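Local coordinates for 6-carboxyhexanoate-coa ligase (Bacillus subtilis, PDB 5FLL), which belongs to the 6-carboxyhexanoate-CoA ligase family of enzymes and, as crystallised here, holds pimeloyl-AMP and pyrophosphate at one site, at residues G30-I35 with G144-R149; A190-S195 with E225-F230. All blocks are in the same frame, centred on the assembly; numbering follows the deposited sequence.

Interaction 1. Residues G30-I35 with G144-R149; sequences GGERLI and GVRVSR. With WAQ (pimeloyl-AMP), chain C; PPV (pyrophosphate), chain D.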
# COMPACT_ATOMS: atom_id res chain seq x y z
N GLY A 30 8.39 9.70 -1.17
CA GLY A 30 6.95 9.75 -1.32
C GLY A 30 6.62 10.02 -2.76
O GLY A 30 7.34 10.73 -3.47
N GLY A 31 5.49 9.49 -3.20
CA GLY A 31 5.03 9.73 -4.54
C GLY A 31 3.53 9.74 -4.66
O GLY A 31 2.82 9.04 -3.91
N GLU A 32 3.05 10.46 -5.66
CA GLU A 32 1.63 10.53 -5.99
C GLU A 32 1.46 10.64 -7.52
O GLU A 32 2.17 11.39 -8.20
CB GLU A 32 0.97 11.70 -5.28
CG GLU A 32 1.86 12.93 -5.20
CD GLU A 32 2.74 12.94 -3.96
OE1 GLU A 32 2.31 12.44 -2.90
OE2 GLU A 32 3.86 13.47 -4.04
N ARG A 33 0.51 9.87 -8.04
CA ARG A 33 0.25 9.85 -9.46
C ARG A 33 -1.24 9.81 -9.68
O ARG A 33 -2.01 9.47 -8.80
CB ARG A 33 0.93 8.63 -10.11
CG ARG A 33 2.43 8.55 -9.85
CD ARG A 33 3.20 9.62 -10.62
NE ARG A 33 2.92 9.46 -12.03
CZ ARG A 33 3.46 8.53 -12.81
NH1 ARG A 33 4.38 7.70 -12.34
NH2 ARG A 33 3.10 8.45 -14.07
N LEU A 34 -1.64 10.13 -10.90
CA LEU A 34 -3.03 10.12 -11.29
C LEU A 34 -3.09 9.64 -12.73
O LEU A 34 -2.63 10.32 -13.63
CB LEU A 34 -3.62 11.51 -11.17
CG LEU A 34 -5.11 11.63 -11.48
CD1 LEU A 34 -5.92 10.81 -10.49
CD2 LEU A 34 -5.56 13.06 -11.44
N ILE A 35 -3.66 8.46 -12.96
CA ILE A 35 -3.49 7.79 -14.23
C ILE A 35 -4.70 6.99 -14.66
O ILE A 35 -5.49 6.57 -13.82
CB ILE A 35 -2.36 6.77 -14.11
CG1 ILE A 35 -2.69 5.79 -12.98
CG2 ILE A 35 -1.04 7.46 -13.85
CD1 ILE A 35 -1.95 4.47 -13.08
N GLY A 144 2.71 16.32 8.21
CA GLY A 144 2.55 17.32 7.17
C GLY A 144 1.29 17.08 6.38
O GLY A 144 0.55 16.13 6.60
N VAL A 145 1.02 17.98 5.46
CA VAL A 145 -0.11 17.84 4.55
C VAL A 145 0.45 17.36 3.23
O VAL A 145 1.34 17.97 2.67
CB VAL A 145 -0.81 19.19 4.35
CG1 VAL A 145 -1.86 19.09 3.25
CG2 VAL A 145 -1.46 19.66 5.63
N ARG A 146 -0.08 16.26 2.73
CA ARG A 146 0.40 15.66 1.51
C ARG A 146 -0.58 15.92 0.38
O ARG A 146 -1.66 15.38 0.34
CB ARG A 146 0.62 14.16 1.70
CG ARG A 146 1.48 13.54 0.61
CD ARG A 146 2.98 13.80 0.78
NE ARG A 146 3.72 13.39 -0.43
CZ ARG A 146 5.05 13.35 -0.57
NH1 ARG A 146 5.86 13.73 0.40
NH2 ARG A 146 5.58 12.93 -1.72
N VAL A 147 -0.17 16.80 -0.52
CA VAL A 147 -0.93 17.11 -1.70
C VAL A 147 -0.87 15.88 -2.57
O VAL A 147 0.21 15.37 -2.84
CB VAL A 147 -0.29 18.26 -2.48
CG1 VAL A 147 -1.12 18.61 -3.71
CG2 VAL A 147 -0.09 19.48 -1.61
N SER A 148 -2.00 15.40 -3.04
CA SER A 148 -1.95 14.31 -3.97
C SER A 148 -3.01 14.42 -5.10
O SER A 148 -3.63 15.46 -5.26
CB SER A 148 -2.01 12.97 -3.23
OG SER A 148 -3.28 12.75 -2.77
N ARG A 149 -3.12 13.38 -5.90
CA ARG A 149 -4.01 13.32 -7.04
C ARG A 149 -3.73 14.39 -8.05
O ARG A 149 -4.66 14.91 -8.66
CB ARG A 149 -5.42 13.39 -6.58
CG ARG A 149 -5.73 12.29 -5.60
CD ARG A 149 -7.16 12.39 -5.13
NE ARG A 149 -7.64 11.14 -4.55
CZ ARG A 149 -8.93 10.87 -4.37
NH1 ARG A 149 -9.87 11.76 -4.72
NH2 ARG A 149 -9.27 9.69 -3.89
N1 WAQ C . 2.62 17.26 -0.73
C2 WAQ C . 3.10 18.05 0.32
N3 WAQ C . 4.47 18.16 0.52
C4 WAQ C . 5.30 17.46 -0.29
C5 WAQ C . 4.82 16.71 -1.30
C6 WAQ C . 3.50 16.61 -1.50
N6 WAQ C . 3.08 15.84 -2.50
N7 WAQ C . 5.87 16.19 -1.95
C8 WAQ C . 6.98 16.58 -1.35
N9 WAQ C . 6.62 17.38 -0.32
C1' WAQ C . 7.49 18.03 0.67
C2' WAQ C . 8.02 16.95 1.57
O2' WAQ C . 8.29 17.47 2.84
C3' WAQ C . 9.34 16.59 0.91
O3' WAQ C . 10.21 15.92 1.81
C4' WAQ C . 9.84 17.96 0.59
O4' WAQ C . 8.65 18.68 0.14
C5' WAQ C . 10.80 17.92 -0.59
O5' WAQ C . 10.29 16.98 -1.45
OAB WAQ C . 14.41 21.83 -10.65
OAC WAQ C . 12.46 17.51 -5.45
OAD WAQ C . 12.47 15.99 -2.44
OAE WAQ C . 12.45 22.90 -11.08
OAH WAQ C . 10.19 15.81 -3.73
CAK WAQ C . 12.24 21.62 -6.76
CAL WAQ C . 13.06 22.05 -8.02
CAM WAQ C . 12.57 20.19 -6.35
CAN WAQ C . 12.56 21.34 -9.25
CAO WAQ C . 12.04 19.90 -4.96
OAU WAQ C . 11.38 18.11 -3.48
CAW WAQ C . 13.20 22.10 -10.41
CAX WAQ C . 11.97 18.37 -4.69
PBG WAQ C . 11.05 16.67 -2.86
O11 PPV D . 8.67 12.83 -0.13
P1 PPV D . 9.41 13.40 -1.30
O21 PPV D . 8.55 13.95 -2.40
O31 PPV D . 10.62 14.28 -0.95
OPP PPV D . 10.01 12.06 -2.03
P2 PPV D . 11.06 12.14 -3.28
O12 PPV D . 10.39 12.97 -4.36
O22 PPV D . 11.24 10.70 -3.70
O32 PPV D . 12.27 12.85 -2.69
O HOH W 1 -2.38 10.56 -6.31
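E32 reaches from strand 26-36 to the loop residues R146, V147 and S148, and its atoms can be followed outward. CB of E32 packs against CB of S148 at 3.8 Å. CG is turned between the backbone N and carbonyl carbon of E32 (chi1 38°), and a bend at chi2 then leads the chain past the carbonyl oxygen of V147. The carboxylate meets R146 in a side-on salt bridge: NE of R146 donates to OE1 of E32 at 3.0 Å, almost straight (172°) and within the guanidinium plane. NH2 of R146 reaches OE2 of E32 on its syn lone pair at 2.9 Å, more bent and tilted out of the guanidinium plane; carboxylate and guanidinium planes are 43° apart. OE2 of E32 also takes a weak bond from N6 of pimeloyl-AMP.

R146 is held by more than E32. NH1 of R146 gives a hydrogen bond to O11 of pyrophosphate at 3.0 Å and another to the carbonyl oxygen of R124, while one guanidinium face lies against the adenine N7. Alongside, V147 N donates to adenine N1 at 2.8 Å, and adenine N6 donates to V147 O at 2.9 Å. A water joins R33 O to R149 N. Backbone N-H and C=O reading N1 and N6 in this way is the familiar mode of adenine recognition, here built into a site shared with pyrophosphate.

Interaction 2. Residues A190-S195 with E225-F230; sequences AELCWS and EGCRVF. With WAQ (pimeloyl-AMP), chain C.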
# COMPACT_ATOMS: atom_id res chain seq x y z
N ALA A 190 1.59 31.92 -1.74
CA ALA A 190 2.89 31.51 -2.21
C ALA A 190 3.32 30.19 -1.60
O ALA A 190 2.81 29.77 -0.53
CB ALA A 190 3.90 32.58 -1.90
N GLU A 191 4.29 29.55 -2.29
CA GLU A 191 4.93 28.36 -1.83
C GLU A 191 6.45 28.56 -1.79
O GLU A 191 7.03 29.19 -2.68
CB GLU A 191 4.60 27.18 -2.75
CG GLU A 191 5.44 25.95 -2.39
CD GLU A 191 5.16 24.74 -3.25
OE1 GLU A 191 4.53 24.89 -4.31
OE2 GLU A 191 5.63 23.64 -2.89
N LEU A 192 7.10 28.01 -0.76
CA LEU A 192 8.56 27.93 -0.74
C LEU A 192 9.02 26.48 -0.64
O LEU A 192 8.50 25.71 0.17
CB LEU A 192 9.10 28.71 0.42
CG LEU A 192 10.55 28.53 0.86
CD1 LEU A 192 11.51 29.17 -0.14
CD2 LEU A 192 10.68 29.14 2.24
N CYS A 193 9.98 26.10 -1.48
CA CYS A 193 10.36 24.71 -1.61
C CYS A 193 11.83 24.50 -1.92
O CYS A 193 12.40 25.14 -2.81
CB CYS A 193 9.59 24.08 -2.75
SG CYS A 193 10.25 22.46 -3.19
N TRP A 194 12.45 23.58 -1.19
CA TRP A 194 13.60 22.89 -1.72
C TRP A 194 13.63 21.46 -1.21
O TRP A 194 12.92 21.08 -0.27
CB TRP A 194 14.90 23.66 -1.41
CG TRP A 194 15.28 23.82 0.04
CD1 TRP A 194 16.08 23.01 0.75
CD2 TRP A 194 14.95 24.91 0.91
NE1 TRP A 194 16.25 23.48 2.02
CE2 TRP A 194 15.59 24.66 2.15
CE3 TRP A 194 14.15 26.05 0.79
CZ2 TRP A 194 15.43 25.49 3.25
CZ3 TRP A 194 14.03 26.88 1.87
CH2 TRP A 194 14.68 26.61 3.08
N SER A 195 14.45 20.64 -1.85
CA SER A 195 14.40 19.21 -1.65
C SER A 195 15.07 18.79 -0.35
O SER A 195 16.04 19.40 0.10
CB SER A 195 15.03 18.47 -2.84
OG SER A 195 14.82 17.07 -2.70
N GLU A 225 18.15 18.46 4.78
CA GLU A 225 17.13 19.37 5.28
C GLU A 225 16.43 19.96 4.09
O GLU A 225 17.11 20.49 3.20
CB GLU A 225 17.76 20.50 6.08
CG GLU A 225 18.18 20.10 7.48
CD GLU A 225 19.27 19.04 7.46
OE1 GLU A 225 20.37 19.32 6.94
OE2 GLU A 225 19.01 17.92 7.96
N GLY A 226 15.11 19.81 4.03
CA GLY A 226 14.32 20.37 2.94
C GLY A 226 13.29 21.36 3.47
O GLY A 226 13.26 21.66 4.66
N CYS A 227 12.43 21.86 2.58
CA CYS A 227 11.40 22.80 2.97
C CYS A 227 10.21 22.71 2.02
O CYS A 227 10.36 22.74 0.80
CB CYS A 227 11.97 24.22 2.95
SG CYS A 227 10.77 25.53 3.32
N ARG A 228 9.02 22.67 2.60
CA ARG A 228 7.79 22.82 1.81
C ARG A 228 6.79 23.56 2.68
O ARG A 228 6.17 22.96 3.57
CB ARG A 228 7.25 21.45 1.39
CG ARG A 228 6.58 21.39 0.03
CD ARG A 228 7.61 21.68 -1.02
NE ARG A 228 7.18 21.56 -2.41
CZ ARG A 228 7.47 20.53 -3.19
NH1 ARG A 228 8.12 19.46 -2.70
NH2 ARG A 228 7.13 20.57 -4.46
N VAL A 229 6.62 24.85 2.41
CA VAL A 229 5.74 25.72 3.17
C VAL A 229 4.77 26.37 2.19
O VAL A 229 5.20 26.91 1.15
CB VAL A 229 6.54 26.83 3.88
CG1 VAL A 229 5.62 27.70 4.71
CG2 VAL A 229 7.59 26.23 4.79
N PHE A 230 3.47 26.31 2.52
CA PHE A 230 2.43 27.02 1.80
C PHE A 230 1.98 28.18 2.65
O PHE A 230 1.53 27.98 3.77
CB PHE A 230 1.22 26.13 1.50
CG PHE A 230 1.55 24.85 0.77
CD1 PHE A 230 2.70 24.74 0.04
CD2 PHE A 230 0.69 23.78 0.80
CE1 PHE A 230 2.99 23.58 -0.63
CE2 PHE A 230 0.97 22.62 0.12
CZ PHE A 230 2.13 22.50 -0.58
N1 WAQ C . 2.62 17.26 -0.73
C2 WAQ C . 3.10 18.05 0.32
N3 WAQ C . 4.47 18.16 0.52
C4 WAQ C . 5.30 17.46 -0.29
C5 WAQ C . 4.82 16.71 -1.30
C6 WAQ C . 3.50 16.61 -1.50
N6 WAQ C . 3.08 15.84 -2.50
N7 WAQ C . 5.87 16.19 -1.95
C8 WAQ C . 6.98 16.58 -1.35
N9 WAQ C . 6.62 17.38 -0.32
C1' WAQ C . 7.49 18.03 0.67
C2' WAQ C . 8.02 16.95 1.57
O2' WAQ C . 8.29 17.47 2.84
C3' WAQ C . 9.34 16.59 0.91
O3' WAQ C . 10.21 15.92 1.81
C4' WAQ C . 9.84 17.96 0.59
O4' WAQ C . 8.65 18.68 0.14
C5' WAQ C . 10.80 17.92 -0.59
O5' WAQ C . 10.29 16.98 -1.45
OAB WAQ C . 14.41 21.83 -10.65
OAC WAQ C . 12.46 17.51 -5.45
OAD WAQ C . 12.47 15.99 -2.44
OAE WAQ C . 12.45 22.90 -11.08
OAH WAQ C . 10.19 15.81 -3.73
CAK WAQ C . 12.24 21.62 -6.76
CAL WAQ C . 13.06 22.05 -8.02
CAM WAQ C . 12.57 20.19 -6.35
CAN WAQ C . 12.56 21.34 -9.25
CAO WAQ C . 12.04 19.90 -4.96
OAU WAQ C . 11.38 18.11 -3.48
CAW WAQ C . 13.20 22.10 -10.41
CAX WAQ C . 11.97 18.37 -4.69
PBG WAQ C . 11.05 16.67 -2.86
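L192 and V229 form one of the two hydrogen-bonded pairs of two antiparallel strands, 190-194 and 227-230, whose short axes run at 175° to each other. L192 N donates to V229 O at 2.9 Å, and V229 N returns the bond to L192 O. W194 and C227 make the other, with E191-F230 and C193-R228 as the non-hydrogen-bonded pairs; C193 CA adds a CH...O contact to C227 O.

The side chains sort onto two faces. On the one bearing L192, W194, C227 and V229, the W194 indole lies over the neighbouring strand: its CG stands between its own backbone N and carbonyl carbon (chi1 64°). C227 CB then sits 3.4 Å from the centroid of the six-membered ring of W194 and only 4° off its normal, a clear CH-pi contact. The C227 sulfur approaches the ring obliquely and touches CD2 of L192 at 3.8 Å.

On the opposite face, the extended E191 side chain brings OE2 to R228 NE at 2.6 Å, a short salt bridge with carboxylate and guanidinium nearly coplanar. The edge of the F230 ring, through CE1, comes to the same E191 OE2 at 3.5 Å. C193 SG lies 3.3 Å above the guanidinium plane of R228. R228 NH1 donates to O4' of pimeloyl-AMP at 3.0 Å. Just past the strand, S195 OG donates to OAD of pimeloyl-AMP.

R228 NE, NH1 and NH2 thus have separate partners, E191, the ribose oxygen and the Y204 hydroxyl, which together fix the rotation of the guanidinium. E191 is therefore a second-shell residue, probably offsetting the buried positive charge and positioning the arginine that meets the ligand.

How the interactions relate
From the N terminus, the chain first lays down residues 30-35 on strand 26-36, at one edge of the three-stranded antiparallel sheet. After 108 intervening residues, which include helices 40-52, 89-103 and 107-116, the loop 144-149 returns to close interaction 1. Helices 154-164 and 170-184 follow before 190-195 opens interaction 2. This closes after 29 residues, which carry strands 203-207 and 211-215, when 225-230 pairs inside the mixed sheet. The two closures are in series, neither nested nor crossing. Their centres are about 15 Å apart, yet V147 CG2 packs on F230 CE2 at 3.7 Å. Pimeloyl-AMP contacts both, so strand 26-36 and its loop partner are tied to the mixed sheet through ligand and packing alike.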